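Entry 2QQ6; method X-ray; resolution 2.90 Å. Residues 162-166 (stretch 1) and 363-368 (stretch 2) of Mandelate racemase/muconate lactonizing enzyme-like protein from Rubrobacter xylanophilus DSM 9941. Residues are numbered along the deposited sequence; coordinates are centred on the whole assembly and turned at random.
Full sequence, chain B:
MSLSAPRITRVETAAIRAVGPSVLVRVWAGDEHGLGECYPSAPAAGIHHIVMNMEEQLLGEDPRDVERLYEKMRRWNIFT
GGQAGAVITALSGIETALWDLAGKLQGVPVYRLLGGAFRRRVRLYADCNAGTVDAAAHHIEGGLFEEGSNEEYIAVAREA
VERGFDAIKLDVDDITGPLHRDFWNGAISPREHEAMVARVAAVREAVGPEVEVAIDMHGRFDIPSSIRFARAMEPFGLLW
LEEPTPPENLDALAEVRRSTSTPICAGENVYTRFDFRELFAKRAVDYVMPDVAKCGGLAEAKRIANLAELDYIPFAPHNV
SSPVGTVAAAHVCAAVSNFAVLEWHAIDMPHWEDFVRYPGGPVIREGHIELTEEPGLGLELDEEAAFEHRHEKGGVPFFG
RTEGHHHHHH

Stretch 1, residues 162-166: ERGFD
Stretch 2 (363-368) VIREGH

How does the chain arrive at the contact? Glu 162 is still helical (phi/psi -60/-47); its CA-to-CB bond points away from the other stretch, and its side chain comes no nearer than 8.2 Å. Arg 163, at -56/-16, points sideways, with chi1 m and chi2 near -96°. Its backbone makes the approach, O lying 4.2 Å from CA of Glu 366.

Why is Gly 164 a glycine? It leaves the helix in a Schellman motif at 110/14, where a CB would be jammed against the preceding carbonyl oxygen and would also lie 2.6 Å from OE1 of Glu 366. The bare backbone lets the loops close, with CA of Gly 164 4.2 Å from CA of Glu 366. That glutamate (71/44, chi1 and chi2 m, chi3 -44°) points away, but its side-chain end comes nearer.

How do the backbones meet without a hydrogen bond? CA of Phe 165 is 4.6 Å from CA of Gly 367, and from the first pair to this one both chains step in nearly the same direction. O of Gly 164 is 3.4 Å from N of Gly 367, but the angle is poor, and 3.0 Å from O of Glu 366, two acceptors that do not attract each other. A CA-H...O contact does form, with CA of Gly 367 3.5 Å from O of Gly 164. Gly 367 adopts 72/17; a CB there would clash with that same oxygen. Within its own loop, N of Arg 365 (-159/98, nothing modelled beyond CB) donates to O of His 368 at 2.9 Å.

What does Phe 165 add? It adopts -100/153, chi1 m, chi2 75°. CA of Gly 367 is 3.9 Å from CE2 of Phe 165 and 4.0 Å from the ring centroid, 12° off the ring normal, a CH-pi contact over one face. Ile 364 (-83/147, chi1 m, chi2 t) points toward stretch 1 and meets the ring obliquely, its CG2 4.3 Å from CZ of Phe 165. Asp 166 (-134/24, chi1 p) makes no contact.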

# COMPACT_ATOMS: atom_id res chain seq x y z
N GLU B 162 -3.27 38.46 -0.71
CA GLU B 162 -2.87 39.40 -1.75
C GLU B 162 -2.84 38.67 -3.08
O GLU B 162 -3.36 39.17 -4.09
CB GLU B 162 -1.49 39.95 -1.46
CG GLU B 162 -1.48 41.26 -0.72
CD GLU B 162 -0.08 41.67 -0.33
OE1 GLU B 162 0.85 41.51 -1.16
OE2 GLU B 162 0.10 42.15 0.82
N ARG B 163 -2.22 37.50 -3.08
CA ARG B 163 -2.09 36.66 -4.26
C ARG B 163 -3.45 36.34 -4.88
O ARG B 163 -3.51 35.87 -6.02
CB ARG B 163 -1.39 35.36 -3.89
CG ARG B 163 0.12 35.44 -3.91
CD ARG B 163 0.64 34.94 -5.24
NE ARG B 163 1.86 34.15 -5.08
CZ ARG B 163 2.28 33.26 -5.97
NH1 ARG B 163 1.57 33.05 -7.08
NH2 ARG B 163 3.40 32.57 -5.76
N GLY B 164 -4.52 36.57 -4.11
CA GLY B 164 -5.86 36.32 -4.62
C GLY B 164 -6.58 35.15 -4.00
O GLY B 164 -7.60 34.70 -4.52
N PHE B 165 -6.07 34.65 -2.88
CA PHE B 165 -6.71 33.52 -2.21
C PHE B 165 -7.55 33.94 -1.01
O PHE B 165 -7.30 34.97 -0.38
CB PHE B 165 -5.65 32.52 -1.74
CG PHE B 165 -4.90 31.87 -2.86
CD1 PHE B 165 -3.92 32.56 -3.55
CD2 PHE B 165 -5.15 30.54 -3.20
CE1 PHE B 165 -3.20 31.94 -4.57
CE2 PHE B 165 -4.44 29.91 -4.21
CZ PHE B 165 -3.46 30.61 -4.90
N ASP B 166 -8.56 33.14 -0.70
CA ASP B 166 -9.44 33.44 0.42
C ASP B 166 -9.64 32.15 1.24
O ASP B 166 -10.64 31.99 1.95
CB ASP B 166 -10.76 33.98 -0.09
CG ASP B 166 -11.52 32.95 -0.90
OD1 ASP B 166 -10.87 32.19 -1.66
OD2 ASP B 166 -12.77 32.91 -0.78
N VAL B 363 -2.14 29.21 -15.30
CA VAL B 363 -3.16 28.25 -14.93
C VAL B 363 -4.03 28.82 -13.83
O VAL B 363 -5.25 28.94 -13.97
CB VAL B 363 -2.54 26.96 -14.42
CG1 VAL B 363 -3.61 26.03 -13.91
CG2 VAL B 363 -1.73 26.32 -15.52
N ILE B 364 -3.37 29.17 -12.72
CA ILE B 364 -4.07 29.75 -11.59
C ILE B 364 -4.24 31.23 -11.84
O ILE B 364 -3.39 31.86 -12.47
CB ILE B 364 -3.29 29.56 -10.27
CG1 ILE B 364 -2.77 28.13 -10.16
CG2 ILE B 364 -4.20 29.89 -9.10
CD1 ILE B 364 -2.12 27.80 -8.83
N ARG B 365 -5.33 31.80 -11.37
CA ARG B 365 -5.57 33.21 -11.57
C ARG B 365 -6.55 33.72 -10.54
O ARG B 365 -7.76 33.57 -10.69
CB ARG B 365 -6.10 33.46 -12.97
N GLU B 366 -6.02 34.31 -9.48
CA GLU B 366 -6.84 34.86 -8.41
C GLU B 366 -7.49 33.79 -7.56
O GLU B 366 -8.68 33.88 -7.24
CB GLU B 366 -7.92 35.79 -8.97
CG GLU B 366 -7.44 37.20 -9.32
CD GLU B 366 -6.87 37.95 -8.11
OE1 GLU B 366 -7.50 37.89 -7.03
OE2 GLU B 366 -5.81 38.61 -8.25
N GLY B 367 -6.72 32.77 -7.20
CA GLY B 367 -7.22 31.69 -6.35
C GLY B 367 -8.21 30.75 -7.01
O GLY B 367 -8.93 30.01 -6.34
N HIS B 368 -8.23 30.79 -8.34
CA HIS B 368 -9.11 29.94 -9.11
C HIS B 368 -8.39 29.37 -10.32
O HIS B 368 -7.34 29.87 -10.73
CB HIS B 368 -10.31 30.74 -9.61
CG HIS B 368 -11.29 31.11 -8.54
ND1 HIS B 368 -12.20 30.22 -8.01
CD2 HIS B 368 -11.53 32.30 -7.92
CE1 HIS B 368 -12.96 30.84 -7.13
NE2 HIS B 368 -12.58 32.10 -7.05